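Long-range contacts in uncharacterized protein (Parabacteroides merdae ATCC 43184, PDB 4OPW), which is of unknown function but, as a putative adhesin with a beta-solenoid fold, may take part in cell adhesion: residues E109-V120 with K130-M141; A211-K222 with Q229-V240. All coordinates share one frame; numbering follows the deposited sequence.

Interaction 1: E109-V120 with K130-M141; sequences ELKINANSNCLV and KLDLNVSGSANM
Met141 runs from one turn of the solenoid toward Ile112 and Ala114 on the opposite wall of the coil. Its CB leaves the backbone near Val120 O, and CG, anti to the backbone N (chi1 -163°), lies 3.7 Å from Val120 CB, the two side chains pointing the same way. Met141 SE (the residue is selenomethionine) packs 3.7 Å from Leu133 CD2. A bend at chi3 (-64°) then turns the methyl, so that Met141 CE ends 3.7 Å from Ile112 CG2 and 4.0 Å from Ala114 CB. A single side chain thus joins the 119-120/139-141 pair to the parallel 109-114/130-136 pair. On the same inner face Leu110 lies alongside Leu131, and Ile112 alongside Leu133. Ala114 CB also meets Ala139 CB at 3.9 Å.

Six backbone hydrogen bonds, from Leu110 N to Lys130 O through Ser136 N to Ala114 O, link the longer strands in parallel register. The other face is polar: Glu109 lies along Lys130 and Lys111 along Asp132, while Asn134 ND2 donates to Asp132 OD1 at 3.0 Å from above the carboxylate plane.

Both segments then reverse through type I' turns, Asn115-Cys118 and Ser136-Ala139, stacked on one another. Asn115 ND2 donates to Ser136 OG (2.7 Å), which lies 22° out of the amide plane, and one water links that hydroxyl to Ser116 N. Asn117 N donates a hydrogen bond to Gly137 O (2.9 Å) from above the carbonyl plane. Ser116 OG bonds back to Gly95 and Ser138 OG onward to Ser158, carrying the turn contacts to the adjoining coils.

The chemistry divides by face: apolar side chains fill the inside of a beta-solenoid in the Pec_lyase-like clan, whereas amides, hydroxyls and charges occupy its outer wall and turns, consistent with successive coils held mainly by backbone bonds and internal packing.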
loop_
_atom_site.group_PDB
_atom_site.type_symbol
_atom_site.label_atom_id
_atom_site.label_comp_id
_atom_site.label_asym_id
_atom_site.label_seq_id
_atom_site.Cartn_x
_atom_site.Cartn_y
_atom_site.Cartn_z
ATOM N N GLU A 109 5.989 10.966 7.755
ATOM C CA GLU A 109 6.187 9.610 7.262
ATOM C C GLU A 109 4.878 8.922 6.935
ATOM O O GLU A 109 3.887 9.099 7.650
ATOM C CB GLU A 109 6.942 8.767 8.321
ATOM C CG GLU A 109 8.403 9.154 8.519
ATOM C CD GLU A 109 9.228 8.339 9.497
ATOM O OE1 GLU A 109 9.002 7.110 9.592
ATOM O OE2 GLU A 109 10.137 8.921 10.134
ATOM N N LEU A 110 4.895 8.088 5.896
ATOM C CA LEU A 110 3.763 7.252 5.547
ATOM C C LEU A 110 4.306 5.863 5.250
ATOM O O LEU A 110 5.128 5.684 4.348
ATOM C CB LEU A 110 2.916 7.805 4.389
ATOM C CG LEU A 110 1.715 6.932 3.978
ATOM C CD1 LEU A 110 0.750 6.639 5.178
ATOM C CD2 LEU A 110 0.990 7.537 2.794
ATOM N N LYS A 111 3.885 4.893 6.063
ATOM C CA LYS A 111 4.280 3.495 5.903
ATOM C C LYS A 111 3.074 2.664 5.534
ATOM O O LYS A 111 2.045 2.731 6.201
ATOM C CB LYS A 111 4.936 2.987 7.205
ATOM C CG LYS A 111 5.278 1.495 7.217
ATOM C CD LYS A 111 6.144 1.119 8.437
ATOM C CE LYS A 111 5.412 1.209 9.781
ATOM N NZ LYS A 111 6.331 1.332 10.954
ATOM N N ILE A 112 3.176 1.906 4.435
ATOM C CA ILE A 112 2.095 1.046 3.996
ATOM C C ILE A 112 2.589 -0.379 3.827
ATOM O O ILE A 112 3.599 -0.611 3.145
ATOM C CB ILE A 112 1.452 1.568 2.688
ATOM C CG1 ILE A 112 0.986 3.041 2.885
ATOM C CG2 ILE A 112 0.267 0.651 2.234
ATOM C CD1 ILE A 112 0.329 3.658 1.736
ATOM N N ASN A 113 1.893 -1.332 4.471
ATOM C CA ASN A 113 2.174 -2.762 4.358
ATOM C C ASN A 113 0.953 -3.426 3.744
ATOM O O ASN A 113 -0.107 -3.444 4.377
ATOM C CB ASN A 113 2.524 -3.374 5.724
ATOM C CG ASN A 113 3.763 -2.804 6.384
ATOM O OD1 ASN A 113 4.635 -2.199 5.747
ATOM N ND2 ASN A 113 3.883 -3.008 7.691
ATOM N N ALA A 114 1.081 -3.919 2.500
ATOM C CA ALA A 114 -0.017 -4.518 1.759
ATOM C C ALA A 114 0.289 -5.993 1.594
ATOM O O ALA A 114 1.334 -6.362 1.035
ATOM C CB ALA A 114 -0.180 -3.814 0.402
ATOM N N ASN A 115 -0.583 -6.832 2.161
ATOM C CA ASN A 115 -0.376 -8.273 2.145
ATOM C C ASN A 115 -1.530 -9.019 1.526
ATOM O O ASN A 115 -2.568 -8.428 1.214
ATOM C CB ASN A 115 -0.182 -8.759 3.589
ATOM C CG ASN A 115 0.881 -8.013 4.364
ATOM O OD1 ASN A 115 0.615 -7.420 5.424
ATOM N ND2 ASN A 115 2.086 -7.984 3.828
ATOM N N SER A 116 -1.336 -10.340 1.355
ATOM C CA SER A 116 -2.329 -11.311 0.923
ATOM C C SER A 116 -3.411 -10.718 -0.006
ATOM O O SER A 116 -4.566 -10.514 0.401
ATOM C CB SER A 116 -2.972 -11.972 2.143
ATOM O OG SER A 116 -3.327 -11.032 3.152
ATOM N N ASN A 117 -3.008 -10.423 -1.261
ATOM C CA ASN A 117 -3.857 -10.027 -2.395
ATOM C C ASN A 117 -4.585 -8.690 -2.299
ATOM O O ASN A 117 -5.429 -8.401 -3.167
ATOM C CB ASN A 117 -4.920 -11.115 -2.669
ATOM C CG ASN A 117 -4.303 -12.467 -2.849
ATOM O OD1 ASN A 117 -3.822 -12.789 -3.934
ATOM N ND2 ASN A 117 -4.227 -13.217 -1.772
ATOM N N CYS A 118 -4.217 -7.839 -1.335
ATOM C CA CYS A 118 -4.822 -6.517 -1.207
ATOM C C CYS A 118 -4.529 -5.644 -2.423
ATOM O O CYS A 118 -3.622 -5.942 -3.210
ATOM C CB CYS A 118 -4.322 -5.835 0.054
ATOM S SG CYS A 118 -5.196 -6.346 1.533
ATOM N N LEU A 119 -5.333 -4.585 -2.583
ATOM C CA LEU A 119 -5.096 -3.551 -3.581
ATOM C C LEU A 119 -5.072 -2.228 -2.839
ATOM O O LEU A 119 -6.033 -1.894 -2.159
ATOM C CB LEU A 119 -6.155 -3.556 -4.709
ATOM C CG LEU A 119 -6.076 -2.393 -5.732
ATOM C CD1 LEU A 119 -4.743 -2.405 -6.529
ATOM C CD2 LEU A 119 -7.242 -2.442 -6.705
ATOM N N VAL A 120 -3.961 -1.496 -2.927
ATOM C CA VAL A 120 -3.813 -0.171 -2.306
ATOM C C VAL A 120 -3.690 0.850 -3.426
ATOM O O VAL A 120 -2.831 0.700 -4.289
ATOM C CB VAL A 120 -2.599 -0.091 -1.328
ATOM C CG1 VAL A 120 -2.356 1.357 -0.851
ATOM C CG2 VAL A 120 -2.771 -1.049 -0.144
ATOM N N LYS A 130 9.247 10.691 4.341
ATOM C CA LYS A 130 9.658 9.321 4.069
ATOM C C LYS A 130 8.449 8.489 3.664
ATOM O O LYS A 130 7.425 8.516 4.345
ATOM C CB LYS A 130 10.342 8.726 5.310
ATOM C CG LYS A 130 10.882 7.313 5.142
ATOM C CD LYS A 130 11.303 6.771 6.492
ATOM C CE LYS A 130 12.031 5.461 6.388
ATOM N NZ LYS A 130 12.530 5.018 7.712
ATOM N N LEU A 131 8.560 7.770 2.534
ATOM C CA LEU A 131 7.476 6.908 2.030
ATOM C C LEU A 131 7.997 5.492 2.021
ATOM O O LEU A 131 8.969 5.190 1.341
ATOM C CB LEU A 131 6.990 7.371 0.638
ATOM C CG LEU A 131 5.737 6.673 0.046
ATOM C CD1 LEU A 131 4.492 6.846 0.961
ATOM C CD2 LEU A 131 5.435 7.218 -1.350
ATOM N N ASP A 132 7.396 4.639 2.847
ATOM C CA ASP A 132 7.860 3.278 3.050
ATOM C C ASP A 132 6.773 2.288 2.646
ATOM O O ASP A 132 5.807 2.056 3.382
ATOM C CB ASP A 132 8.285 3.138 4.524
ATOM C CG ASP A 132 8.742 1.768 4.971
ATOM O OD1 ASP A 132 8.909 0.884 4.107
ATOM O OD2 ASP A 132 8.949 1.589 6.185
ATOM N N LEU A 133 6.955 1.676 1.458
ATOM C CA LEU A 133 5.979 0.785 0.856
ATOM C C LEU A 133 6.458 -0.643 0.837
ATOM O O LEU A 133 7.586 -0.928 0.412
ATOM C CB LEU A 133 5.681 1.254 -0.572
ATOM C CG LEU A 133 5.362 2.757 -0.747
ATOM C CD1 LEU A 133 5.159 3.102 -2.211
ATOM C CD2 LEU A 133 4.130 3.168 0.059
ATOM N N ASN A 134 5.606 -1.543 1.327
ATOM C CA ASN A 134 5.921 -2.964 1.427
ATOM C C ASN A 134 4.785 -3.791 0.902
ATOM O O ASN A 134 3.627 -3.586 1.292
ATOM C CB ASN A 134 6.204 -3.337 2.892
ATOM C CG ASN A 134 7.287 -2.481 3.510
ATOM O OD1 ASN A 134 8.459 -2.799 3.391
ATOM N ND2 ASN A 134 6.911 -1.328 4.097
ATOM N N VAL A 135 5.103 -4.717 -0.014
ATOM C CA VAL A 135 4.099 -5.599 -0.588
ATOM C C VAL A 135 4.528 -7.055 -0.392
ATOM O O VAL A 135 5.722 -7.381 -0.514
ATOM C CB VAL A 135 3.862 -5.248 -2.091
ATOM C CG1 VAL A 135 3.339 -6.452 -2.885
ATOM C CG2 VAL A 135 2.906 -4.049 -2.234
ATOM N N SER A 136 3.546 -7.934 -0.131
ATOM C CA SER A 136 3.796 -9.379 -0.090
ATOM C C SER A 136 2.501 -10.109 -0.435
ATOM O O SER A 136 1.463 -9.458 -0.576
ATOM C CB SER A 136 4.341 -9.812 1.269
ATOM O OG SER A 136 3.339 -9.805 2.268
ATOM N N GLY A 137 2.585 -11.426 -0.630
ATOM C CA GLY A 137 1.423 -12.279 -0.896
ATOM C C GLY A 137 0.566 -11.841 -2.058
ATOM O O GLY A 137 -0.662 -11.894 -1.978
ATOM N N SER A 138 1.216 -11.416 -3.164
ATOM C CA SER A 138 0.582 -11.015 -4.423
ATOM C C SER A 138 -0.324 -9.802 -4.278
ATOM O O SER A 138 -1.193 -9.591 -5.139
ATOM C CB SER A 138 -0.187 -12.175 -5.068
ATOM O OG SER A 138 0.642 -13.307 -5.266
ATOM N N ALA A 139 -0.088 -8.966 -3.244
ATOM C CA ALA A 139 -0.797 -7.704 -3.122
ATOM C C ALA A 139 -0.287 -6.730 -4.207
ATOM O O ALA A 139 0.756 -6.969 -4.832
ATOM C CB ALA A 139 -0.613 -7.107 -1.714
ATOM N N ASN A 140 -1.061 -5.676 -4.487
ATOM C CA ASN A 140 -0.707 -4.700 -5.515
ATOM C C ASN A 140 -0.885 -3.303 -4.990
ATOM O O ASN A 140 -1.847 -3.015 -4.267
ATOM C CB ASN A 140 -1.574 -4.910 -6.761
ATOM C CG ASN A 140 -1.336 -6.237 -7.433
ATOM O OD1 ASN A 140 -0.294 -6.464 -8.051
ATOM N ND2 ASN A 140 -2.248 -7.174 -7.271
HETATM N N MSE A 141 0.019 -2.412 -5.376
HETATM C CA MSE A 141 -0.101 -1.036 -4.954
HETATM C C MSE A 141 0.062 -0.095 -6.137
HETATM O O MSE A 141 0.903 -0.333 -7.006
HETATM C CB MSE A 141 0.927 -0.712 -3.878
HETATM C CG MSE A 141 0.594 0.543 -3.126
HETATM SE SE MSE A 141 2.012 0.715 -1.815
HETATM C CE MSE A 141 1.841 -0.622 -0.824
HETATM O O HOH W 1 1.041 -11.703 2.579
HETATM O O HOH W 2 -3.701 -10.763 -5.880
HETATM O O HOH W 3 -1.931 -14.500 -1.526
HETATM O O HOH W 4 -4.431 -6.987 -5.696
#

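Interaction 2: A211-K222 with Q229-V240; sequences ATIVGKGNIRYK and QKVIGKGTVEEV
Arg220 and Glu238 lie side by side, their guanidinium and carboxylate planes 16° apart and stacked. Glu238 OE2 is 3.5 Å from Arg220 NH2 but well out of the guanidinium plane, so this salt bridge is one of charge alone. The N-H groups are used at the edge instead: Arg220 NH1 donates to Thr236 O at 3.0 Å, and to Ile219 O, both near the guanidinium plane; NH1 and NH2 bond Thr236 OG1 only weakly. A bend at chi2 (-64°) folds the arginine back over these carbonyls. Thr236 OG1 in turn donates to Glu238 OE2 at 2.8 Å.

On the face of Ile219 and Val237, the Tyr221 ring lies across Glu239, whose CB makes a CH-pi contact 4.0 Å from the ring centroid, 30° off the normal. Nearby, Ile213 and Val237 slide past each other in opposite directions, Ile213 CD1 meeting Val237 CG2 at 3.6 Å. At the bend, Asn218 OD1 accepts from Thr236 N at 2.9 Å.

The last two coils therefore join through a largely apolar face, with Tyr221 and Glu239 at its end, and an outer wall where one guanidinium serves two backbone carbonyls by its edge and a carboxylate by its face, probably steadying both charges.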
loop_
_atom_site.group_PDB
_atom_site.type_symbol
_atom_site.label_atom_id
_atom_site.label_comp_id
_atom_site.label_asym_id
_atom_site.label_seq_id
_atom_site.Cartn_x
_atom_site.Cartn_y
_atom_site.Cartn_z
ATOM N N ALA A 211 23.264 -1.357 -8.232
ATOM C CA ALA A 211 22.416 -2.507 -8.555
ATOM C C ALA A 211 23.029 -3.831 -8.140
ATOM O O ALA A 211 24.213 -4.093 -8.408
ATOM C CB ALA A 211 22.120 -2.521 -10.052
ATOM N N THR A 212 22.208 -4.675 -7.487
ATOM C CA THR A 212 22.633 -6.007 -7.052
ATOM C C THR A 212 21.584 -7.029 -7.463
ATOM O O THR A 212 20.416 -6.882 -7.108
ATOM C CB THR A 212 22.897 -6.066 -5.536
ATOM O OG1 THR A 212 23.663 -4.925 -5.123
ATOM C CG2 THR A 212 23.611 -7.366 -5.120
ATOM N N ILE A 213 22.007 -8.066 -8.198
ATOM C CA ILE A 213 21.110 -9.151 -8.607
ATOM C C ILE A 213 21.729 -10.481 -8.241
ATOM O O ILE A 213 22.895 -10.697 -8.540
ATOM C CB ILE A 213 20.780 -9.123 -10.140
ATOM C CG1 ILE A 213 20.011 -7.826 -10.542
ATOM C CG2 ILE A 213 20.017 -10.416 -10.562
ATOM C CD1 ILE A 213 19.809 -7.611 -12.021
ATOM N N VAL A 214 20.925 -11.385 -7.629
ATOM C CA VAL A 214 21.297 -12.781 -7.377
ATOM C C VAL A 214 20.114 -13.586 -7.901
ATOM O O VAL A 214 19.053 -13.591 -7.260
ATOM C CB VAL A 214 21.678 -13.139 -5.910
ATOM C CG1 VAL A 214 22.064 -14.621 -5.800
ATOM C CG2 VAL A 214 22.799 -12.248 -5.390
ATOM N N GLY A 215 20.252 -14.154 -9.103
ATOM C CA GLY A 215 19.175 -14.902 -9.747
ATOM C C GLY A 215 18.843 -14.421 -11.145
ATOM O O GLY A 215 19.689 -13.811 -11.802
ATOM N N LYS A 216 17.592 -14.644 -11.585
ATOM C CA LYS A 216 17.080 -14.329 -12.936
ATOM C C LYS A 216 16.389 -12.954 -13.054
ATOM O O LYS A 216 16.000 -12.555 -14.157
ATOM C CB LYS A 216 16.070 -15.410 -13.368
ATOM C CG LYS A 216 16.716 -16.726 -13.765
ATOM C CD LYS A 216 15.676 -17.836 -13.866
ATOM C CE LYS A 216 16.110 -19.125 -13.193
ATOM N NZ LYS A 216 17.244 -19.787 -13.900
ATOM N N GLY A 217 16.221 -12.259 -11.938
ATOM C CA GLY A 217 15.582 -10.945 -11.914
ATOM C C GLY A 217 16.276 -9.908 -12.771
ATOM O O GLY A 217 17.503 -9.948 -12.934
ATOM N N ASN A 218 15.498 -8.984 -13.345
ATOM C CA ASN A 218 16.047 -7.957 -14.229
ATOM C C ASN A 218 15.781 -6.554 -13.727
ATOM O O ASN A 218 14.684 -6.261 -13.239
ATOM C CB ASN A 218 15.471 -8.089 -15.635
ATOM C CG ASN A 218 15.912 -9.346 -16.318
ATOM O OD1 ASN A 218 17.100 -9.541 -16.576
ATOM N ND2 ASN A 218 14.978 -10.256 -16.535
ATOM N N ILE A 219 16.787 -5.692 -13.880
ATOM C CA ILE A 219 16.691 -4.283 -13.548
ATOM C C ILE A 219 16.756 -3.509 -14.865
ATOM O O ILE A 219 17.701 -3.684 -15.643
ATOM C CB ILE A 219 17.777 -3.829 -12.551
ATOM C CG1 ILE A 219 17.613 -4.543 -11.190
ATOM C CG2 ILE A 219 17.781 -2.278 -12.413
ATOM C CD1 ILE A 219 18.805 -4.335 -10.212
ATOM N N ARG A 220 15.735 -2.691 -15.131
ATOM C CA ARG A 220 15.721 -1.863 -16.340
ATOM C C ARG A 220 15.645 -0.421 -15.886
ATOM O O ARG A 220 14.809 -0.095 -15.048
ATOM C CB ARG A 220 14.572 -2.267 -17.293
ATOM C CG ARG A 220 14.724 -3.671 -17.906
ATOM C CD ARG A 220 15.946 -3.802 -18.808
ATOM N NE ARG A 220 16.110 -5.163 -19.325
ATOM C CZ ARG A 220 16.864 -6.109 -18.768
ATOM N NH1 ARG A 220 17.513 -5.871 -17.638
ATOM N NH2 ARG A 220 16.966 -7.304 -19.332
ATOM N N TYR A 221 16.567 0.427 -16.351
ATOM C CA TYR A 221 16.577 1.799 -15.876
ATOM C C TYR A 221 16.571 2.822 -16.997
ATOM O O TYR A 221 17.054 2.565 -18.103
ATOM C CB TYR A 221 17.807 2.041 -14.963
ATOM C CG TYR A 221 19.144 1.979 -15.677
ATOM C CD1 TYR A 221 19.847 0.780 -15.782
ATOM C CD2 TYR A 221 19.711 3.120 -16.235
ATOM C CE1 TYR A 221 21.081 0.720 -16.425
ATOM C CE2 TYR A 221 20.936 3.069 -16.889
ATOM C CZ TYR A 221 21.622 1.868 -16.974
ATOM O OH TYR A 221 22.832 1.826 -17.620
ATOM N N LYS A 222 16.048 4.010 -16.688
ATOM C CA LYS A 222 16.111 5.160 -17.595
ATOM C C LYS A 222 17.055 6.138 -16.964
ATOM O O LYS A 222 16.948 6.406 -15.758
ATOM C CB LYS A 222 14.724 5.766 -17.859
ATOM C CG LYS A 222 13.961 4.942 -18.887
ATOM C CD LYS A 222 12.534 5.399 -19.116
ATOM C CE LYS A 222 11.810 4.379 -19.970
ATOM N NZ LYS A 222 10.417 4.780 -20.274
ATOM N N GLN A 229 27.327 -2.146 -10.529
ATOM C CA GLN A 229 26.501 -3.347 -10.408
ATOM C C GLN A 229 27.300 -4.569 -10.017
ATOM O O GLN A 229 28.509 -4.642 -10.263
ATOM C CB GLN A 229 25.754 -3.634 -11.728
ATOM C CG GLN A 229 26.667 -3.908 -12.936
ATOM C CD GLN A 229 25.888 -4.118 -14.197
ATOM O OE1 GLN A 229 25.607 -5.250 -14.588
ATOM N NE2 GLN A 229 25.513 -3.035 -14.856
ATOM N N LYS A 230 26.589 -5.553 -9.448
ATOM C CA LYS A 230 27.115 -6.870 -9.128
ATOM C C LYS A 230 26.001 -7.851 -9.392
ATOM O O LYS A 230 24.969 -7.821 -8.711
ATOM C CB LYS A 230 27.662 -6.958 -7.688
ATOM C CG LYS A 230 28.421 -8.267 -7.394
ATOM C CD LYS A 230 29.585 -8.552 -8.375
ATOM C CE LYS A 230 30.103 -9.960 -8.236
ATOM N NZ LYS A 230 30.693 -10.460 -9.509
ATOM N N VAL A 231 26.164 -8.645 -10.450
ATOM C CA VAL A 231 25.166 -9.619 -10.886
ATOM C C VAL A 231 25.738 -11.021 -10.853
ATOM O O VAL A 231 26.795 -11.280 -11.446
ATOM C CB VAL A 231 24.637 -9.288 -12.317
ATOM C CG1 VAL A 231 23.738 -10.398 -12.855
ATOM C CG2 VAL A 231 23.919 -7.944 -12.352
ATOM N N ILE A 232 25.012 -11.924 -10.166
ATOM C CA ILE A 232 25.263 -13.361 -10.099
ATOM C C ILE A 232 23.958 -13.999 -10.547
ATOM O O ILE A 232 22.923 -13.843 -9.887
ATOM C CB ILE A 232 25.776 -13.875 -8.705
ATOM C CG1 ILE A 232 27.068 -13.156 -8.226
ATOM C CG2 ILE A 232 25.905 -15.422 -8.657
ATOM C CD1 ILE A 232 28.294 -13.082 -9.284
ATOM N N GLY A 233 23.988 -14.644 -11.705
ATOM C CA GLY A 233 22.795 -15.261 -12.270
ATOM C C GLY A 233 22.568 -14.843 -13.705
ATOM O O GLY A 233 23.403 -14.144 -14.293
ATOM N N LYS A 234 21.433 -15.255 -14.267
ATOM C CA LYS A 234 21.066 -14.958 -15.662
ATOM C C LYS A 234 20.424 -13.569 -15.819
ATOM O O LYS A 234 20.350 -13.049 -16.936
ATOM C CB LYS A 234 20.125 -16.046 -16.211
ATOM C CG LYS A 234 20.809 -17.401 -16.394
ATOM C CD LYS A 234 19.791 -18.539 -16.473
ATOM C CE LYS A 234 20.462 -19.882 -16.661
ATOM N NZ LYS A 234 19.531 -21.014 -16.407
ATOM N N GLY A 235 20.007 -12.960 -14.707
ATOM C CA GLY A 235 19.400 -11.635 -14.728
ATOM C C GLY A 235 20.378 -10.553 -15.159
ATOM O O GLY A 235 21.583 -10.777 -15.123
ATOM N N THR A 236 19.892 -9.400 -15.638
ATOM C CA THR A 236 20.788 -8.326 -16.089
ATOM C C THR A 236 20.292 -6.963 -15.647
ATOM O O THR A 236 19.116 -6.786 -15.297
ATOM C CB THR A 236 20.932 -8.315 -17.641
ATOM O OG1 THR A 236 19.659 -8.031 -18.219
ATOM C CG2 THR A 236 21.521 -9.604 -18.216
ATOM N N VAL A 237 21.202 -5.995 -15.723
ATOM C CA VAL A 237 21.002 -4.575 -15.460
ATOM C C VAL A 237 21.203 -3.891 -16.810
ATOM O O VAL A 237 22.297 -3.991 -17.374
ATOM C CB VAL A 237 21.969 -4.039 -14.370
ATOM C CG1 VAL A 237 21.703 -2.567 -14.077
ATOM C CG2 VAL A 237 21.884 -4.862 -13.090
ATOM N N GLU A 238 20.153 -3.259 -17.362
ATOM C CA GLU A 238 20.251 -2.646 -18.692
ATOM C C GLU A 238 19.477 -1.348 -18.780
ATOM O O GLU A 238 18.412 -1.215 -18.174
ATOM C CB GLU A 238 19.720 -3.609 -19.785
ATOM C CG GLU A 238 20.568 -4.847 -20.035
ATOM C CD GLU A 238 19.980 -5.844 -21.011
ATOM O OE1 GLU A 238 19.339 -5.410 -21.996
ATOM O OE2 GLU A 238 20.175 -7.063 -20.801
ATOM N N GLU A 239 20.009 -0.393 -19.556
ATOM C CA GLU A 239 19.343 0.873 -19.821
ATOM C C GLU A 239 18.248 0.689 -20.880
ATOM O O GLU A 239 18.452 -0.045 -21.846
ATOM C CB GLU A 239 20.379 1.907 -20.330
ATOM C CG GLU A 239 19.814 3.314 -20.374
ATOM C CD GLU A 239 20.719 4.430 -20.854
ATOM O OE1 GLU A 239 21.446 4.235 -21.855
ATOM O OE2 GLU A 239 20.612 5.540 -20.288
ATOM N N VAL A 240 17.123 1.384 -20.740
ATOM C CA VAL A 240 16.081 1.362 -21.767
ATOM C C VAL A 240 15.968 2.777 -22.345
ATOM O O VAL A 240 15.997 3.749 -21.591
ATOM C CB VAL A 240 14.719 0.799 -21.303
ATOM C CG1 VAL A 240 14.779 -0.714 -21.116
ATOM C CG2 VAL A 240 14.237 1.475 -20.035
HETATM O O HOH W 5 17.989 -11.511 -18.161
#

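In the fold
Interactions 1 and 2 are the same kind of contact at two places along the solenoid: each joins two consecutive coils through parallel strand pairs on either side of a bend. Their centres lie about 23 Å apart, and their nearest atoms about 15 Å apart, so they do not touch. The centre of interaction 1 is about 3 Å from the centre of the chain, whereas that of interaction 2, about 25 Å from it, includes 226-232, one of the two outermost strands of the shared sheet. Strands 150-156, 170-177 and 191-197 lie between them in that sheet and connect 130-136 to 208-214 by parallel pairing. The bends differ: interaction 1 uses stacked type I' turns, interaction 2 glycine-rich loops.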